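Local structure of methionine gamma-lyase (1E5E) at residues 94-98 with 148-152; 275-279 with 289-294. The protein is a member of the Cys/Met metabolism family of pyridoxal-phosphate-dependent enzymes and forms an assembly of four chains. All blocks are in the same frame, centred on the assembly; numbering follows the deposited sequence.

Interaction 1 (94-98 with 148-152)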
loop_
_atom_site.group_PDB
_atom_site.type_symbol
_atom_site.label_atom_id
_atom_site.label_comp_id
_atom_site.label_asym_id
_atom_site.label_seq_id
_atom_site.Cartn_x
_atom_site.Cartn_y
_atom_site.Cartn_z
ATOM N N VAL A 94 24.772 -16.525 -6.770
ATOM C CA VAL A 94 26.193 -16.813 -6.873
ATOM C C VAL A 94 26.876 -16.797 -5.509
ATOM O O VAL A 94 27.850 -17.550 -5.402
ATOM C CB VAL A 94 26.970 -15.940 -7.872
ATOM C CG1 VAL A 94 26.317 -15.983 -9.249
ATOM C CG2 VAL A 94 27.137 -14.514 -7.384
ATOM N N LEU A 95 26.440 -16.089 -4.465
ATOM C CA LEU A 95 27.147 -16.134 -3.178
ATOM C C LEU A 95 26.820 -17.396 -2.391
ATOM O O LEU A 95 27.578 -17.778 -1.487
ATOM C CB LEU A 95 26.945 -14.877 -2.368
ATOM C CG LEU A 95 27.483 -13.590 -3.017
ATOM C CD1 LEU A 95 27.056 -12.399 -2.170
ATOM C CD2 LEU A 95 29.018 -13.628 -3.169
ATOM N N THR A 96 25.737 -18.096 -2.732
ATOM C CA THR A 96 25.421 -19.360 -2.112
ATOM C C THR A 96 26.292 -20.471 -2.722
ATOM O O THR A 96 26.799 -21.336 -2.007
ATOM C CB THR A 96 23.958 -19.781 -2.370
ATOM O OG1 THR A 96 23.108 -18.793 -1.761
ATOM C CG2 THR A 96 23.579 -21.132 -1.807
ATOM N N ILE A 97 26.385 -20.443 -4.048
ATOM C CA ILE A 97 27.140 -21.477 -4.761
ATOM C C ILE A 97 28.636 -21.382 -4.462
ATOM O O ILE A 97 29.250 -22.380 -4.084
ATOM C CB ILE A 97 26.876 -21.418 -6.269
ATOM C CG1 ILE A 97 25.394 -21.706 -6.562
ATOM C CG2 ILE A 97 27.717 -22.424 -7.041
ATOM C CD1 ILE A 97 24.958 -21.183 -7.921
ATOM N N LEU A 98 29.233 -20.255 -4.804
ATOM C CA LEU A 98 30.675 -20.090 -4.685
ATOM C C LEU A 98 31.251 -19.857 -3.308
ATOM O O LEU A 98 30.693 -19.313 -2.354
ATOM C CB LEU A 98 31.080 -18.887 -5.552
ATOM C CG LEU A 98 30.510 -18.940 -6.978
ATOM C CD1 LEU A 98 30.577 -17.556 -7.603
ATOM C CD2 LEU A 98 31.287 -19.974 -7.779
ATOM N N THR A 148 35.940 -24.679 -11.794
ATOM C CA THR A 148 34.863 -23.912 -12.428
ATOM C C THR A 148 33.528 -24.367 -11.852
ATOM O O THR A 148 33.175 -25.535 -11.991
ATOM C CB THR A 148 34.881 -24.056 -13.972
ATOM O OG1 THR A 148 36.027 -23.335 -14.437
ATOM C CG2 THR A 148 33.616 -23.448 -14.597
ATOM N N LYS A 149 32.785 -23.482 -11.221
ATOM C CA LYS A 149 31.457 -23.841 -10.686
ATOM C C LYS A 149 30.252 -23.317 -11.462
ATOM O O LYS A 149 29.110 -23.786 -11.316
ATOM C CB LYS A 149 31.381 -23.184 -9.287
ATOM C CG LYS A 149 32.477 -23.715 -8.372
ATOM C CD LYS A 149 32.294 -25.237 -8.167
ATOM C CE LYS A 149 33.436 -25.623 -7.191
ATOM N NZ LYS A 149 33.618 -27.094 -7.209
ATOM N N ILE A 150 30.422 -22.157 -12.074
ATOM C CA ILE A 150 29.376 -21.448 -12.766
ATOM C C ILE A 150 29.758 -20.921 -14.156
ATOM O O ILE A 150 30.857 -20.412 -14.394
ATOM C CB ILE A 150 28.917 -20.210 -11.947
ATOM C CG1 ILE A 150 28.292 -20.636 -10.611
ATOM C CG2 ILE A 150 27.902 -19.369 -12.715
ATOM C CD1 ILE A 150 28.130 -19.492 -9.632
ATOM N N VAL A 151 28.811 -21.105 -15.083
ATOM C CA VAL A 151 28.920 -20.431 -16.374
ATOM C C VAL A 151 27.671 -19.517 -16.423
ATOM O O VAL A 151 26.554 -20.027 -16.311
ATOM C CB VAL A 151 28.973 -21.399 -17.539
ATOM C CG1 VAL A 151 28.877 -20.608 -18.838
ATOM C CG2 VAL A 151 30.275 -22.205 -17.504
ATOM N N TYR A 152 27.835 -18.229 -16.655
ATOM C CA TYR A 152 26.762 -17.253 -16.537
ATOM C C TYR A 152 26.663 -16.392 -17.790
ATOM O O TYR A 152 27.716 -15.989 -18.298
ATOM C CB TYR A 152 27.083 -16.320 -15.328
ATOM C CG TYR A 152 26.033 -15.285 -14.990
ATOM C CD1 TYR A 152 26.001 -14.072 -15.668
ATOM C CD2 TYR A 152 25.076 -15.507 -14.005
ATOM C CE1 TYR A 152 25.045 -13.105 -15.377
ATOM C CE2 TYR A 152 24.119 -14.558 -13.681
ATOM C CZ TYR A 152 24.093 -13.378 -14.379
ATOM O OH TYR A 152 23.157 -12.419 -14.061
#
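Apolar side chains make most of this contact, in which the last turn of helix 86-97 rests on strand 148-154. Ile150 is the centre: its CB points toward the helix, and its CD1 enters a hollow formed by three residues, 4.0 Å from CG1 of Val94, 3.9 Å from CG2 of Ile97 and 3.6 Å from CG of Leu98. Val94 and Ile97 point their CB atoms at the strand, being one turn apart on the same helical face; the CB of Leu98 points sideways, but the end of its side chain comes nearer and meets Ile150. Branched aliphatic residues suit the site, since they fill a buried interface and bring in no side-chain polar group that would need a partner.

Lys149 contributes through its aliphatic part. Its CB lies 3.5 Å from CD2 of Leu98 and 4.4 Å from CG2 of Ile97, while the rest of its side chain leads the amino group away from the helix, so a lysine can border the apolar cluster without burying its charge there.

No hydrogen bond crosses between the segments; the backbone bonds of each lie within the helix or along the sheet. Leu98 N donates to Val94 O (3.1 Å), closing the final turn before the chain leaves helical geometry at Leu98. On the strand, Ile150 pairs with Ile105, and Lys149 with His103 and Leu180. Leu122 of helix 112-124 extends the apolar cluster, and Lys124 of the second subunit bonds to the carbonyls of Leu95 and Leu98. Helix packed on a central, mostly parallel sheet is the alpha/beta layering of the large domain in fold-type I (aspartate aminotransferase-like) PLP-dependent enzymes.

Interaction 2 (275-279 with 289-294)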
loop_
_atom_site.group_PDB
_atom_site.type_symbol
_atom_site.label_atom_id
_atom_site.label_comp_id
_atom_site.label_asym_id
_atom_site.label_seq_id
_atom_site.Cartn_x
_atom_site.Cartn_y
_atom_site.Cartn_z
ATOM N N ALA A 275 11.473 -1.078 -34.792
ATOM C CA ALA A 275 12.825 -1.443 -35.217
ATOM C C ALA A 275 12.936 -1.284 -36.731
ATOM O O ALA A 275 13.950 -0.772 -37.176
ATOM C CB ALA A 275 13.193 -2.863 -34.793
ATOM N N GLU A 276 11.953 -1.734 -37.483
ATOM C CA GLU A 276 11.931 -1.611 -38.927
ATOM C C GLU A 276 12.026 -0.150 -39.360
ATOM O O GLU A 276 12.796 0.156 -40.260
ATOM C CB GLU A 276 10.653 -2.208 -39.552
ATOM C CG GLU A 276 10.628 -3.720 -39.470
ATOM C CD GLU A 276 9.560 -4.553 -40.112
ATOM O OE1 GLU A 276 8.696 -4.105 -40.894
ATOM O OE2 GLU A 276 9.521 -5.795 -39.903
ATOM N N TYR A 277 11.337 0.758 -38.651
ATOM C CA TYR A 277 11.427 2.164 -38.994
ATOM C C TYR A 277 12.827 2.697 -38.743
ATOM O O TYR A 277 13.361 3.454 -39.549
ATOM C CB TYR A 277 10.381 2.981 -38.168
ATOM C CG TYR A 277 10.619 4.462 -38.440
ATOM C CD1 TYR A 277 10.158 5.014 -39.621
ATOM C CD2 TYR A 277 11.273 5.262 -37.539
ATOM C CE1 TYR A 277 10.373 6.352 -39.912
ATOM C CE2 TYR A 277 11.497 6.607 -37.787
ATOM C CZ TYR A 277 11.045 7.116 -38.988
ATOM O OH TYR A 277 11.265 8.417 -39.289
ATOM N N LEU A 278 13.470 2.339 -37.630
ATOM C CA LEU A 278 14.780 2.853 -37.294
ATOM C C LEU A 278 15.840 2.390 -38.298
ATOM O O LEU A 278 16.674 3.156 -38.751
ATOM C CB LEU A 278 15.246 2.445 -35.896
ATOM C CG LEU A 278 14.367 2.935 -34.730
ATOM C CD1 LEU A 278 14.820 2.293 -33.411
ATOM C CD2 LEU A 278 14.417 4.451 -34.657
ATOM N N LYS A 279 15.672 1.140 -38.726
ATOM C CA LYS A 279 16.632 0.543 -39.627
ATOM C C LYS A 279 16.676 1.284 -40.968
ATOM O O LYS A 279 17.725 1.367 -41.615
ATOM C CB LYS A 279 16.278 -0.924 -39.792
ATOM C CG LYS A 279 17.052 -1.643 -40.883
ATOM C CD LYS A 279 16.383 -2.994 -41.163
ATOM C CE LYS A 279 17.145 -4.094 -40.457
ATOM N NZ LYS A 279 18.098 -4.798 -41.379
ATOM N N TYR A 289 18.016 -5.919 -33.302
ATOM C CA TYR A 289 16.690 -6.386 -32.915
ATOM C C TYR A 289 16.714 -7.879 -33.187
ATOM O O TYR A 289 16.963 -8.213 -34.333
ATOM C CB TYR A 289 15.500 -5.769 -33.698
ATOM C CG TYR A 289 14.146 -6.211 -33.177
ATOM C CD1 TYR A 289 13.810 -6.012 -31.838
ATOM C CD2 TYR A 289 13.193 -6.850 -33.961
ATOM C CE1 TYR A 289 12.597 -6.442 -31.319
ATOM C CE2 TYR A 289 11.980 -7.292 -33.457
ATOM C CZ TYR A 289 11.687 -7.066 -32.127
ATOM O OH TYR A 289 10.462 -7.506 -31.592
ATOM N N PRO A 290 16.275 -8.738 -32.276
ATOM C CA PRO A 290 16.355 -10.183 -32.527
ATOM C C PRO A 290 15.489 -10.630 -33.670
ATOM O O PRO A 290 15.762 -11.658 -34.321
ATOM C CB PRO A 290 15.965 -10.813 -31.192
ATOM C CG PRO A 290 16.350 -9.772 -30.187
ATOM C CD PRO A 290 16.012 -8.442 -30.851
ATOM N N GLY A 291 14.408 -9.910 -33.978
ATOM C CA GLY A 291 13.509 -10.312 -35.051
ATOM C C GLY A 291 14.079 -10.125 -36.453
ATOM O O GLY A 291 13.562 -10.767 -37.394
ATOM N N PHE A 292 15.110 -9.319 -36.625
ATOM C CA PHE A 292 15.652 -9.124 -37.965
ATOM C C PHE A 292 16.188 -10.408 -38.569
ATOM O O PHE A 292 17.060 -11.086 -38.010
ATOM C CB PHE A 292 16.726 -8.032 -37.926
ATOM C CG PHE A 292 16.161 -6.650 -37.763
ATOM C CD1 PHE A 292 14.853 -6.354 -38.108
ATOM C CD2 PHE A 292 16.962 -5.633 -37.277
ATOM C CE1 PHE A 292 14.345 -5.072 -37.948
ATOM C CE2 PHE A 292 16.458 -4.346 -37.130
ATOM C CZ PHE A 292 15.174 -4.066 -37.470
ATOM N N GLU A 293 15.731 -10.696 -39.788
ATOM C CA GLU A 293 16.109 -11.856 -40.586
ATOM C C GLU A 293 17.591 -11.934 -40.936
ATOM O O GLU A 293 18.182 -13.024 -40.927
ATOM C CB GLU A 293 15.285 -11.895 -41.884
ATOM N N ASP A 294 18.225 -10.798 -41.229
ATOM C CA ASP A 294 19.657 -10.721 -41.481
ATOM C C ASP A 294 20.513 -10.964 -40.236
ATOM O O ASP A 294 21.437 -11.806 -40.270
ATOM C CB ASP A 294 20.156 -9.421 -42.131
ATOM C CG ASP A 294 20.011 -8.156 -41.298
ATOM O OD1 ASP A 294 18.796 -7.808 -41.257
ATOM O OD2 ASP A 294 20.973 -7.557 -40.721
#
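Phe292, Lys279 and Ala275 hold most of the interface between the end of helix 260-279 and the loop at 289-294. The ring of Phe292 is used on a face and at its edge. Lys279 lies over one face, with CE 3.5 Å from the ring centroid in a CH-pi contact and NZ 4.5 Å from that centroid in a cation-pi interaction, while Ala275 O (3.5 Å from Phe292 CZ) and Glu276 N (4.0 Å from Phe292 CZ) lie at the edge. The same NZ forms a hydrogen-bonded salt bridge to OD1 of Asp294 at 3.1 Å, so the long lysine side chain spans the ring and delivers its charge to a carboxylate two residues farther on.

Ala275, one helical turn before Lys279, is small enough to let both aromatic rings approach: its CB is 3.5 Å from CZ of Phe292 and 3.8 Å from CG of Tyr289. A type I turn from Tyr289 to Phe292, with Phe292 N bonded to Tyr289 O (3.1 Å), brings the two rings to the same helical face. The Tyr289 hydroxyl is bonded to the carbonyl of Gly309.

Ile312 of strand 311-316 touches both Ala275 and Tyr289, while Val287 of strand 284-288 touches Lys279 and Phe292; the contact thus seats the helix end beside the edge of the five-stranded sheet.

Overall arrangement
Both segments of interaction 1 precede those of interaction 2 in the sequence, and the two do not touch: their centres are 35 Å apart, their nearest atoms about 17 Å, and the centre of the subunit lies between them. They share no helix, strand or sheet. Residues 94-98 and 148-152 belong to the seven-stranded mixed sheet and its helices, whereas 275-279 and 289-294 lie by the five-stranded sheet nearer the C-terminus. This matches the large and small domains expected of fold-type I PLP-dependent enzymes. Each packs a helix end against another segment of the same chain, but interaction 1 is buried and adjoins a second subunit, while interaction 2 is partly exposed and touches no other protein chain.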